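Local coordinates for protein versicolorin reductase (Brucella melitensis, PDB 4NIM) that probably acts as an NAD(P)-dependent oxidoreductase of the short-chain dehydrogenase/reductase family, its precise substrate being uncertain, at residues 130-133 / 134-138; 178-181 / 182-186. All coordinates share one frame; numbering follows the deposited sequence.

Contact 1. Residues 130-133 / 134-138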
# COMPACT_ATOMS: atom_id res chain seq x y z
N PHE A 130 -4.48 -5.39 9.54
CA PHE A 130 -3.75 -5.53 10.77
C PHE A 130 -2.53 -4.58 10.85
O PHE A 130 -2.23 -4.09 11.91
CB PHE A 130 -3.43 -7.00 11.06
CG PHE A 130 -4.63 -7.72 11.49
CD1 PHE A 130 -5.11 -7.52 12.78
CD2 PHE A 130 -5.39 -8.43 10.61
CE1 PHE A 130 -6.31 -8.10 13.17
CE2 PHE A 130 -6.60 -9.00 11.00
CZ PHE A 130 -7.04 -8.85 12.29
N LEU A 131 -1.98 -4.19 9.72
CA LEU A 131 -0.94 -3.11 9.71
C LEU A 131 -1.57 -1.78 10.10
O LEU A 131 -1.00 -1.01 10.88
CB LEU A 131 -0.30 -3.00 8.33
CG LEU A 131 0.60 -4.18 7.98
CD1 LEU A 131 0.78 -4.27 6.48
CD2 LEU A 131 1.92 -3.97 8.67
N ILE A 132 -2.78 -1.54 9.60
CA ILE A 132 -3.52 -0.34 9.93
C ILE A 132 -3.86 -0.34 11.42
O ILE A 132 -3.68 0.68 12.09
CB ILE A 132 -4.79 -0.20 9.07
CG1 ILE A 132 -4.43 0.19 7.63
CG2 ILE A 132 -5.73 0.88 9.63
CD1 ILE A 132 -5.54 -0.03 6.61
N GLN A 133 -4.39 -1.46 11.91
CA GLN A 133 -4.68 -1.62 13.35
C GLN A 133 -3.47 -1.18 14.19
O GLN A 133 -3.60 -0.40 15.15
CB GLN A 133 -5.07 -3.04 13.66
CG GLN A 133 -5.31 -3.38 15.13
CD GLN A 133 -6.02 -4.69 15.28
OE1 GLN A 133 -7.23 -4.81 14.99
NE2 GLN A 133 -5.31 -5.68 15.74
N GLU A 134 -2.32 -1.77 13.90
CA GLU A 134 -1.14 -1.47 14.68
C GLU A 134 -0.66 -0.03 14.52
O GLU A 134 -0.17 0.57 15.47
CB GLU A 134 0.01 -2.45 14.36
CG GLU A 134 -0.25 -3.87 14.81
CD GLU A 134 -0.56 -3.96 16.29
OE1 GLU A 134 0.19 -3.42 17.11
OE2 GLU A 134 -1.60 -4.55 16.66
N ALA A 135 -0.73 0.50 13.30
CA ALA A 135 -0.26 1.89 13.07
C ALA A 135 -1.15 2.87 13.84
O ALA A 135 -0.67 3.78 14.51
CB ALA A 135 -0.27 2.21 11.59
N ILE A 136 -2.46 2.64 13.84
CA ILE A 136 -3.35 3.55 14.53
C ILE A 136 -3.15 3.48 16.04
O ILE A 136 -3.25 4.50 16.71
CB ILE A 136 -4.84 3.27 14.14
CG1 ILE A 136 -5.06 3.68 12.67
CG2 ILE A 136 -5.81 4.00 15.07
CD1 ILE A 136 -6.44 3.25 12.14
N LYS A 137 -2.76 2.33 16.58
CA LYS A 137 -2.47 2.26 18.00
C LYS A 137 -1.25 3.19 18.33
O LYS A 137 -1.28 3.92 19.31
CB LYS A 137 -2.16 0.83 18.40
CG LYS A 137 -3.37 -0.13 18.45
CD LYS A 137 -2.92 -1.56 18.73
CE LYS A 137 -4.08 -2.57 18.62
NZ LYS A 137 -3.60 -3.98 18.73
N LEU A 138 -0.24 3.19 17.48
CA LEU A 138 0.92 4.12 17.69
C LEU A 138 0.53 5.57 17.47
O LEU A 138 0.96 6.46 18.21
CB LEU A 138 2.08 3.75 16.78
CG LEU A 138 2.70 2.37 17.05
CD1 LEU A 138 3.96 2.23 16.21
CD2 LEU A 138 2.97 2.15 18.52
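Four successive i to i+4 backbone bonds, from the amides of E134, A135, I136 and K137 back to the carbonyls of F130, L131, I132 and Q133, make 130-138 one unbroken alpha-helical run. The one from I136 N to I132 O, 2.9 Å long, is close to straight. On that side I132 and I136 lie side by side and point the same way, one turn apart. Their touching branches differ: CG2 of I132 meets the terminal CD1 of I136 at 3.5 Å. I136 carries CG1 beside its backbone N (chi1 -69°), which also lays CG1 over the carbonyl oxygen of I132. Beta-branched, apolar residues suit this row, because helix 114-142 is one of the helices packed against the parallel sheet of a Rossmann fold. L131 and I132 rest on L97 and N99 of strand 96-99, and A135, with just a methyl group, fits against L94. The polar side is built differently. K137 NZ forms a salt bridge with E134 OE2 at 2.9 Å, meeting the oxygen on its syn side but 27° out of the carboxylate plane. E134 reaches it by bending at chi2 (-56°), whereas K137 stays extended, its CG passing 3.3 Å from Q133 O. The stem of Q133 runs alongside this lysine, CG to CE 3.8 Å. Long, flexible chains serve well here, since they can bring charges together above the helix while their methylenes pack. Beyond them, Q133 touches R81 and E134 touches V84, both on helix 77-91.

Contact 2. Residues 178-181 / 182-186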
# COMPACT_ATOMS: atom_id res chain seq x y z
N ARG A 178 -12.44 3.52 3.37
CA ARG A 178 -13.47 4.49 3.75
C ARG A 178 -13.90 4.28 5.18
O ARG A 178 -14.08 5.24 5.93
CB ARG A 178 -14.68 4.43 2.83
CG ARG A 178 -14.37 4.88 1.40
CD ARG A 178 -15.70 5.11 0.77
NE ARG A 178 -15.66 5.62 -0.58
CZ ARG A 178 -15.81 4.89 -1.68
NH1 ARG A 178 -15.97 3.55 -1.62
NH2 ARG A 178 -15.77 5.55 -2.84
N ASN A 179 -14.05 3.03 5.59
CA ASN A 179 -14.48 2.73 6.98
C ASN A 179 -13.48 3.26 7.98
O ASN A 179 -13.83 3.93 8.97
CB ASN A 179 -14.66 1.21 7.16
CG ASN A 179 -15.20 0.85 8.52
OD1 ASN A 179 -14.46 0.86 9.48
ND2 ASN A 179 -16.51 0.48 8.58
N VAL A 180 -12.23 2.97 7.76
CA VAL A 180 -11.17 3.41 8.69
C VAL A 180 -11.09 4.93 8.68
O VAL A 180 -11.15 5.54 9.73
CB VAL A 180 -9.83 2.72 8.43
CG1 VAL A 180 -8.78 3.23 9.39
CG2 VAL A 180 -9.98 1.20 8.58
N ALA A 181 -11.04 5.54 7.49
CA ALA A 181 -10.98 7.01 7.42
C ALA A 181 -12.07 7.64 8.25
O ALA A 181 -11.82 8.58 9.01
CB ALA A 181 -11.07 7.51 6.01
N TYR A 182 -13.31 7.15 8.09
CA TYR A 182 -14.44 7.68 8.84
C TYR A 182 -14.22 7.53 10.35
O TYR A 182 -14.39 8.49 11.14
CB TYR A 182 -15.76 6.99 8.40
CG TYR A 182 -16.90 7.53 9.20
CD1 TYR A 182 -17.55 8.69 8.83
CD2 TYR A 182 -17.26 6.94 10.39
CE1 TYR A 182 -18.52 9.24 9.60
CE2 TYR A 182 -18.23 7.48 11.18
CZ TYR A 182 -18.85 8.63 10.78
OH TYR A 182 -19.85 9.17 11.56
N SER A 183 -13.80 6.34 10.76
CA SER A 183 -13.69 6.04 12.19
C SER A 183 -12.68 6.93 12.91
O SER A 183 -12.85 7.28 14.09
CB SER A 183 -13.33 4.57 12.41
OG SER A 183 -12.05 4.27 11.91
N VAL A 184 -11.62 7.31 12.23
CA VAL A 184 -10.58 8.19 12.84
C VAL A 184 -10.53 9.63 12.38
O VAL A 184 -9.51 10.37 12.57
CB VAL A 184 -9.19 7.54 12.72
CG1 VAL A 184 -9.14 6.28 13.57
CG2 VAL A 184 -8.86 7.22 11.26
N LEU A 185 -11.66 10.10 11.88
CA LEU A 185 -11.82 11.50 11.44
C LEU A 185 -11.41 12.49 12.52
O LEU A 185 -10.62 13.38 12.24
CB LEU A 185 -13.27 11.78 11.00
CG LEU A 185 -13.59 11.57 9.52
CD1 LEU A 185 -15.10 11.60 9.23
CD2 LEU A 185 -12.89 12.60 8.67
N ARG A 186 -11.91 12.33 13.76
CA ARG A 186 -11.59 13.28 14.81
C ARG A 186 -10.18 13.12 15.36
O ARG A 186 -9.71 14.01 16.00
CB ARG A 186 -12.59 13.21 15.96
CG ARG A 186 -13.96 13.72 15.54
CD ARG A 186 -14.77 14.10 16.77
NE ARG A 186 -15.98 14.82 16.38
CZ ARG A 186 -16.14 16.13 16.39
NH1 ARG A 186 -15.17 16.95 16.80
NH2 ARG A 186 -17.31 16.62 15.98
O HOH W 1 -12.48 1.62 11.28
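V180 and S183 meet where helix 164-183 is about to end, and the carbonyl oxygen of V180 takes two bonds at once. S183 OG approaches to 2.7 Å, in the carbonyl plane and on a lone pair, with a C=O...O angle of 119°; V184 N lies 3.1 Å from the same V180 O and nearly in line with the carbonyl. The serine hydroxyl can fold back this way because its chi1 of 65° places OG between its own backbone N and carbonyl carbon. A short hydroxyl side chain suits the last turn: it gives the backbone oxygen a second donor just as V184 leaves helical torsions. Packing is tight beside this oxygen, where V184 CG2 comes within 3.2 Å of V180 O, while the two valines' own methyls stay farther apart, CG1 of V180 to CG2 of V184 at 4.4 Å. The solvent side is looser. N179 and S183, both exposed, are linked through water 1, which donates to N179 OD1 and to S183 OG, each at 2.8 Å. Y182 turns its ring outward, CG anti to the backbone N (chi1 179°); of its side chain, CB lies against the carbonyl oxygens of R178 and N179, an arrangement that suits a large residue with a polar hydroxyl at the surface. Small or branched apolar residues occupy the inner face. V180 and A181 lie on V191 of strand 190-196, V184 on I189 just before it, and A181 also on loop residue T253. Helix 164-183 links strands 147-153 and 190-196 in a beta-alpha-beta unit, with V180 reaching across to I132 and I136 of helix 114-142.

Running from the N terminus, the chain meets contact 1 first, in the later part of helix 114-142, then passes through strand 147-153 before reaching contact 2 at the end of helix 164-183. Each contact spans consecutive turns, so neither closes a long loop; they stand in series and neither nest nor cross. Their centres are nevertheless only 13 Å apart, since the two helices lie next to each other. V180 joins them: its CG1 packs on I136 CD1 at 3.6 Å and on I132 CG2 at 3.9 Å. This apolar seam ties together neighbouring helices whose inner faces rest on strands 96-99 and 190-196.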